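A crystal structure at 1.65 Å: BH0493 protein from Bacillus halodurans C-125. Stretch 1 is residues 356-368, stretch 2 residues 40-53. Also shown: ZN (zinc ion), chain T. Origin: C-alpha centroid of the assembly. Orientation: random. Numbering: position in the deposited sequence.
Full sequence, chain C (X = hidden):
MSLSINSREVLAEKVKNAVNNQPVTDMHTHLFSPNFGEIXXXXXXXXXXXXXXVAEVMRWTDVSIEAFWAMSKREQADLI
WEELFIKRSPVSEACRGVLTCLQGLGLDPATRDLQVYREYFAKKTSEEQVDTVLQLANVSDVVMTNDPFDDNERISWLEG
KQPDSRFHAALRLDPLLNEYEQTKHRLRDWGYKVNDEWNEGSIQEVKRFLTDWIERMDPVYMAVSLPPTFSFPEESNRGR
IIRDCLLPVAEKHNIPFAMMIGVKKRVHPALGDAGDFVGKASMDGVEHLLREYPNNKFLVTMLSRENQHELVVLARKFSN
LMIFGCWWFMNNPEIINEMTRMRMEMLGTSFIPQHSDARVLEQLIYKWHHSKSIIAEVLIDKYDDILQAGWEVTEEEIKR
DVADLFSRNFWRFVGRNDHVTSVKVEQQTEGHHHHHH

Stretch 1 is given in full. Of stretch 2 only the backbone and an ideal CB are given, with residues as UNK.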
# COMPACT_ATOMS: atom_id res chain seq x y z
N SER C 356 -20.78 7.60 -5.08
CA SER C 356 -20.97 8.09 -3.71
C SER C 356 -21.34 7.01 -2.72
O SER C 356 -21.04 7.13 -1.51
CB SER C 356 -22.03 9.20 -3.64
OG SER C 356 -23.35 8.66 -3.84
N ASP C 357 -22.06 6.00 -3.19
CA ASP C 357 -22.71 5.05 -2.29
C ASP C 357 -23.58 5.79 -1.24
O ASP C 357 -23.70 5.34 -0.11
CB ASP C 357 -21.62 4.29 -1.54
CG ASP C 357 -21.83 2.90 -1.59
OD1 ASP C 357 -23.00 2.54 -1.33
OD2 ASP C 357 -20.87 2.21 -1.96
N ALA C 358 -24.12 6.97 -1.60
CA ALA C 358 -24.88 7.78 -0.63
C ALA C 358 -26.07 6.97 -0.09
O ALA C 358 -26.82 6.41 -0.90
CB ALA C 358 -25.40 9.08 -1.27
N ARG C 359 -26.20 6.92 1.23
CA ARG C 359 -27.42 6.41 1.90
C ARG C 359 -28.39 7.48 2.31
O ARG C 359 -29.59 7.20 2.50
CB ARG C 359 -27.03 5.60 3.14
CG ARG C 359 -26.36 4.29 2.76
CD ARG C 359 -26.09 3.45 4.00
NE ARG C 359 -25.75 2.10 3.58
CZ ARG C 359 -26.63 1.11 3.49
NH1 ARG C 359 -27.90 1.32 3.85
NH2 ARG C 359 -26.24 -0.09 3.07
N VAL C 360 -27.89 8.70 2.47
CA VAL C 360 -28.70 9.84 2.90
C VAL C 360 -28.52 10.87 1.80
O VAL C 360 -27.39 11.17 1.38
CB VAL C 360 -28.21 10.40 4.24
CG1 VAL C 360 -29.00 11.67 4.61
CG2 VAL C 360 -28.31 9.31 5.36
N LEU C 361 -29.65 11.40 1.32
CA LEU C 361 -29.66 12.29 0.15
C LEU C 361 -28.57 13.35 0.16
O LEU C 361 -27.82 13.45 -0.81
CB LEU C 361 -31.01 13.02 0.04
CG LEU C 361 -31.17 14.00 -1.14
CD1 LEU C 361 -30.97 13.36 -2.50
CD2 LEU C 361 -32.59 14.59 -0.98
N GLU C 362 -28.44 14.10 1.26
CA GLU C 362 -27.49 15.25 1.30
C GLU C 362 -26.03 14.85 1.14
O GLU C 362 -25.21 15.71 0.78
CB GLU C 362 -27.60 16.05 2.58
CG GLU C 362 -28.91 16.84 2.71
CD GLU C 362 -30.12 15.97 3.09
OE1 GLU C 362 -29.99 14.77 3.41
OE2 GLU C 362 -31.23 16.54 3.11
N GLN C 363 -25.72 13.58 1.35
CA GLN C 363 -24.34 13.09 1.19
C GLN C 363 -23.80 13.25 -0.24
O GLN C 363 -22.58 13.27 -0.47
CB GLN C 363 -24.25 11.64 1.58
CG GLN C 363 -24.50 11.39 3.07
CD GLN C 363 -24.57 9.91 3.43
OE1 GLN C 363 -24.88 9.07 2.61
NE2 GLN C 363 -24.30 9.60 4.69
N LEU C 364 -24.67 13.33 -1.23
CA LEU C 364 -24.22 13.66 -2.60
C LEU C 364 -23.39 14.92 -2.57
O LEU C 364 -22.41 15.01 -3.34
CB LEU C 364 -25.43 13.88 -3.53
CG LEU C 364 -26.20 12.62 -3.79
CD1 LEU C 364 -27.37 13.01 -4.72
CD2 LEU C 364 -25.33 11.61 -4.51
N ILE C 365 -23.72 15.86 -1.68
CA ILE C 365 -22.99 17.14 -1.68
C ILE C 365 -21.52 16.83 -1.33
O ILE C 365 -20.61 17.16 -2.11
CB ILE C 365 -23.57 18.15 -0.67
CG1 ILE C 365 -24.99 18.51 -1.11
CG2 ILE C 365 -22.72 19.47 -0.64
CD1 ILE C 365 -25.74 19.45 -0.11
N TYR C 366 -21.30 16.22 -0.16
CA TYR C 366 -19.88 16.05 0.29
C TYR C 366 -19.16 14.95 -0.46
O TYR C 366 -17.92 15.04 -0.72
CB TYR C 366 -19.76 15.84 1.79
CG TYR C 366 -19.74 14.43 2.34
CD1 TYR C 366 -18.58 13.63 2.22
CD2 TYR C 366 -20.86 13.89 3.04
CE1 TYR C 366 -18.48 12.39 2.83
CE2 TYR C 366 -20.76 12.62 3.62
CZ TYR C 366 -19.60 11.87 3.50
OH TYR C 366 -19.48 10.62 4.09
N LYS C 367 -19.86 13.88 -0.82
CA LYS C 367 -19.15 12.79 -1.48
C LYS C 367 -18.56 13.31 -2.79
O LYS C 367 -17.41 12.99 -3.14
CB LYS C 367 -20.07 11.58 -1.72
CG LYS C 367 -20.64 10.99 -0.42
CD LYS C 367 -19.85 9.84 0.07
CE LYS C 367 -20.72 9.12 1.14
NZ LYS C 367 -19.93 8.00 1.72
N TRP C 368 -19.31 14.11 -3.55
CA TRP C 368 -18.82 14.63 -4.83
C TRP C 368 -17.85 15.81 -4.64
O TRP C 368 -16.87 15.91 -5.36
CB TRP C 368 -20.01 14.92 -5.79
CG TRP C 368 -20.55 13.60 -6.24
CD1 TRP C 368 -21.74 13.02 -5.85
CD2 TRP C 368 -19.87 12.64 -7.03
NE1 TRP C 368 -21.85 11.79 -6.41
CE2 TRP C 368 -20.70 11.51 -7.11
CE3 TRP C 368 -18.62 12.63 -7.68
CZ2 TRP C 368 -20.35 10.38 -7.84
CZ3 TRP C 368 -18.28 11.54 -8.42
CH2 TRP C 368 -19.14 10.40 -8.47
N UNK C 40 -36.39 6.89 0.87
CA UNK C 40 -35.42 7.98 0.62
C UNK C 40 -35.12 8.70 1.92
O UNK C 40 -35.96 9.48 2.45
CB UNK C 40 -35.95 8.97 -0.42
N UNK C 41 -33.89 8.48 2.43
CA UNK C 41 -33.46 9.09 3.69
C UNK C 41 -32.84 10.44 3.43
O UNK C 41 -32.02 10.58 2.51
CB UNK C 41 -32.47 8.19 4.43
N UNK C 42 -33.22 11.43 4.23
CA UNK C 42 -32.65 12.78 4.16
C UNK C 42 -32.82 13.57 5.41
O UNK C 42 -33.72 13.28 6.21
CB UNK C 42 -33.28 13.56 3.00
N UNK C 43 -31.96 14.58 5.54
CA UNK C 43 -31.86 15.57 6.63
C UNK C 43 -30.69 15.38 7.56
O UNK C 43 -30.04 14.33 7.53
CB UNK C 43 -33.14 15.55 7.46
N UNK C 44 -30.45 16.38 8.39
CA UNK C 44 -29.24 16.38 9.28
C UNK C 44 -29.23 15.24 10.30
O UNK C 44 -28.15 14.72 10.67
CB UNK C 44 -29.15 17.71 10.04
N UNK C 45 -30.39 14.88 10.86
CA UNK C 45 -30.45 13.73 11.75
C UNK C 45 -30.08 12.43 11.06
O UNK C 45 -29.41 11.59 11.67
CB UNK C 45 -31.85 13.61 12.35
N UNK C 46 -30.47 12.26 9.80
CA UNK C 46 -30.11 11.08 9.04
C UNK C 46 -28.59 11.12 8.70
O UNK C 46 -27.93 10.12 8.81
CB UNK C 46 -30.96 10.99 7.77
N UNK C 47 -28.09 12.30 8.31
CA UNK C 47 -26.63 12.48 8.09
C UNK C 47 -25.82 12.06 9.31
O UNK C 47 -24.87 11.32 9.21
CB UNK C 47 -26.32 13.94 7.75
N UNK C 48 -26.23 12.55 10.48
CA UNK C 48 -25.52 12.26 11.71
C UNK C 48 -25.62 10.81 12.18
O UNK C 48 -24.73 10.31 12.85
CB UNK C 48 -26.04 13.18 12.81
N UNK C 49 -26.71 10.12 11.81
CA UNK C 49 -26.88 8.73 12.28
C UNK C 49 -26.54 7.68 11.20
O UNK C 49 -26.81 6.49 11.36
CB UNK C 49 -28.32 8.52 12.75
N UNK C 50 -25.95 8.15 10.10
CA UNK C 50 -25.25 7.34 9.08
C UNK C 50 -24.40 6.31 9.85
O UNK C 50 -23.81 6.66 10.88
CB UNK C 50 -24.39 8.20 8.16
N UNK C 51 -24.32 5.07 9.36
CA UNK C 51 -23.66 4.01 10.13
C UNK C 51 -22.16 4.26 10.28
O UNK C 51 -21.55 3.78 11.24
CB UNK C 51 -23.89 2.65 9.46
N UNK C 52 -21.56 4.98 9.33
CA UNK C 52 -20.13 5.32 9.50
C UNK C 52 -19.93 6.07 10.81
O UNK C 52 -18.90 5.90 11.48
CB UNK C 52 -19.62 6.16 8.33
N UNK C 53 -20.87 6.94 11.15
CA UNK C 53 -20.77 7.75 12.36
C UNK C 53 -21.17 6.99 13.60
O UNK C 53 -20.63 7.26 14.67
CB UNK C 53 -21.64 9.00 12.23
ZN ZN T . -23.44 0.47 -1.69

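At position 40 the CA-to-CB bond runs sideways and stretch 1 has nothing within 5.5 Å of the ideal CB, so many residues would suit; Leu-40 stands there. Position 41 points toward stretch 1, its ideal CB 3.6 Å from Arg-359 O, while its backbone O accepts from Leu-361 N at 2.8 Å; an aliphatic chain could lie beside that carbonyl. Leu-41 (m, t) does so, its CB 3.6 Å from Arg-359 O and 4.3 Å from Val-360 CG2, and water 1 joins its N to Arg-359 O.

Position 42, with extended backbone angles, has its ideal CB 3.8 Å from Leu-361 CB and 3.5 Å from Glu-362 OE1. An apolar or aromatic residue would suit the leucine, and an acid would meet like charge. Trp-42 packs CB on Leu-361 CB at 3.7 Å; the p rotamer leads its end away, with Glu-362 OE2 at the ring edge.

At position 43 the CB points away, and the backbone angles (phi 106°, psi 169°) lie where glycine is at ease and a residue with a CB is strained. Its backbone N donates to Glu-362 OE1 at 2.9 Å; the helix that follows argues instead for a capping side chain such as Asp, Asn, Ser or Thr. Asp-43 takes up the unusual angles and is that N-cap: its OD1 accepts from the N of position 46 at 2.9 Å.

Positions 44 and 45 are helical and free of stretch 1, so the choice is wide; they are Ile-44 and Asp-45. At 46 the ideal CB lies 3.8 Å from Val-360 CG1, and a chain with an aliphatic base would serve. Glu-46 lays CB 3.7 Å from that CG1.

Position 47 points sideways, but Val-360, Glu-362 and Gln-363 offer aliphatic surface within reach, favouring leucine or methionine. Leu-47 (m, t) brings CD2 to 3.8 Å from Val-360 CG1 and 3.4 Å from Gln-363 CG, with CD1 3.8 Å from Glu-362 CB.

Positions 48 and 49 make no contact; they are Leu-48 and Thr-49.

Position 50, with extended angles, has its ideal CB 3.7 Å from Gln-363 NE2, and the ammonium of Lys-367 lies farther along. A long chain ending in an acceptor is invited. Tyr-50 (t) sets one ring face against Gln-363 NE2, 3.1 Å from its CD2, and its OH accepts from Lys-367 NZ at 2.9 Å.

At 51 the CB is distant, but the Arg-359 side chain leaves room for a polar group. His-51 (p) puts NE2 3.7 Å from Arg-359 NE, and water 4 bridges them. Position 52 points toward stretch 1 across a gap that a long polar residue could span: Tyr-52 OH reaches Lys-367 NZ through water 5. Position 53 is out of reach; Leu-53 occupies it.

Stretch 2 (40-53) LLWDIDELLTYHYL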
# COMPACT_ATOMS: atom_id res chain seq x y z
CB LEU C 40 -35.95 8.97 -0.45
CG LEU C 40 -35.02 10.17 -0.71
CD1 LEU C 40 -33.72 9.72 -1.41
CD2 LEU C 40 -35.69 11.21 -1.62
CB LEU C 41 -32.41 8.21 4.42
CG LEU C 41 -32.90 6.77 4.71
CD1 LEU C 41 -31.82 6.00 5.44
CD2 LEU C 41 -34.23 6.78 5.58
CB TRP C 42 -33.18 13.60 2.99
CG TRP C 42 -34.69 13.90 2.93
CD1 TRP C 42 -35.67 13.07 2.49
CD2 TRP C 42 -35.32 15.17 3.20
NE1 TRP C 42 -36.92 13.73 2.52
CE2 TRP C 42 -36.72 15.01 2.96
CE3 TRP C 42 -34.84 16.41 3.65
CZ2 TRP C 42 -37.63 16.07 3.11
CZ3 TRP C 42 -35.77 17.47 3.85
CH2 TRP C 42 -37.15 17.28 3.58
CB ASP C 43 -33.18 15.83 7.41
CG ASP C 43 -33.48 14.80 8.49
OD1 ASP C 43 -32.61 14.04 8.99
OD2 ASP C 43 -34.68 14.76 8.87
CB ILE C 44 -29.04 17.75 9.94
CG1 ILE C 44 -27.74 17.85 10.76
CG2 ILE C 44 -30.28 18.09 10.85
CD1 ILE C 44 -26.42 17.56 9.99
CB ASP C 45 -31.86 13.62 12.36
CG ASP C 45 -32.12 14.69 13.41
OD1 ASP C 45 -31.19 15.36 13.89
OD2 ASP C 45 -33.29 14.85 13.80
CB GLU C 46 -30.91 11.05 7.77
CG GLU C 46 -32.44 10.83 8.06
CD GLU C 46 -32.78 9.41 8.49
OE1 GLU C 46 -31.90 8.50 8.55
OE2 GLU C 46 -33.99 9.19 8.74
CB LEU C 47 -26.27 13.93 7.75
CG LEU C 47 -26.62 14.38 6.34
CD1 LEU C 47 -26.38 15.91 6.17
CD2 LEU C 47 -25.81 13.58 5.29
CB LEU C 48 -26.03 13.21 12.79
CG LEU C 48 -25.42 14.62 12.69
CD1 LEU C 48 -26.19 15.58 13.65
CD2 LEU C 48 -23.89 14.72 12.99
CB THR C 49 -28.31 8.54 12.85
OG1 THR C 49 -29.24 8.88 11.82
CG2 THR C 49 -28.53 9.45 14.03
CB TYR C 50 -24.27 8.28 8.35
CG TYR C 50 -23.54 7.75 7.11
CD1 TYR C 50 -24.11 6.76 6.30
CD2 TYR C 50 -22.32 8.32 6.71
CE1 TYR C 50 -23.47 6.35 5.09
CE2 TYR C 50 -21.67 7.91 5.50
CZ TYR C 50 -22.25 6.95 4.70
OH TYR C 50 -21.61 6.53 3.54
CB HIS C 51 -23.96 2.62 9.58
CG HIS C 51 -23.39 2.33 8.21
ND1 HIS C 51 -22.09 1.88 8.03
CD2 HIS C 51 -23.94 2.40 6.98
CE1 HIS C 51 -21.89 1.65 6.74
NE2 HIS C 51 -22.99 1.96 6.08
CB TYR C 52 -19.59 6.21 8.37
CG TYR C 52 -19.44 5.61 6.99
CD1 TYR C 52 -20.31 4.66 6.50
CD2 TYR C 52 -18.44 6.10 6.10
CE1 TYR C 52 -20.17 4.16 5.19
CE2 TYR C 52 -18.29 5.58 4.77
CZ TYR C 52 -19.16 4.63 4.34
OH TYR C 52 -19.02 4.13 3.09
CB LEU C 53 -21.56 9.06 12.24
CG LEU C 53 -20.98 10.05 11.19
CD1 LEU C 53 -21.73 11.35 11.22
CD2 LEU C 53 -19.50 10.31 11.47
O HOH W 1 -31.98 6.97 0.91
O HOH W 2 -23.46 11.54 6.71
O HOH W 3 -22.76 4.64 2.36
O HOH W 4 -22.99 1.66 2.97
O HOH W 5 -18.75 5.76 0.84
O HOH W 6 -22.47 -0.87 -0.98
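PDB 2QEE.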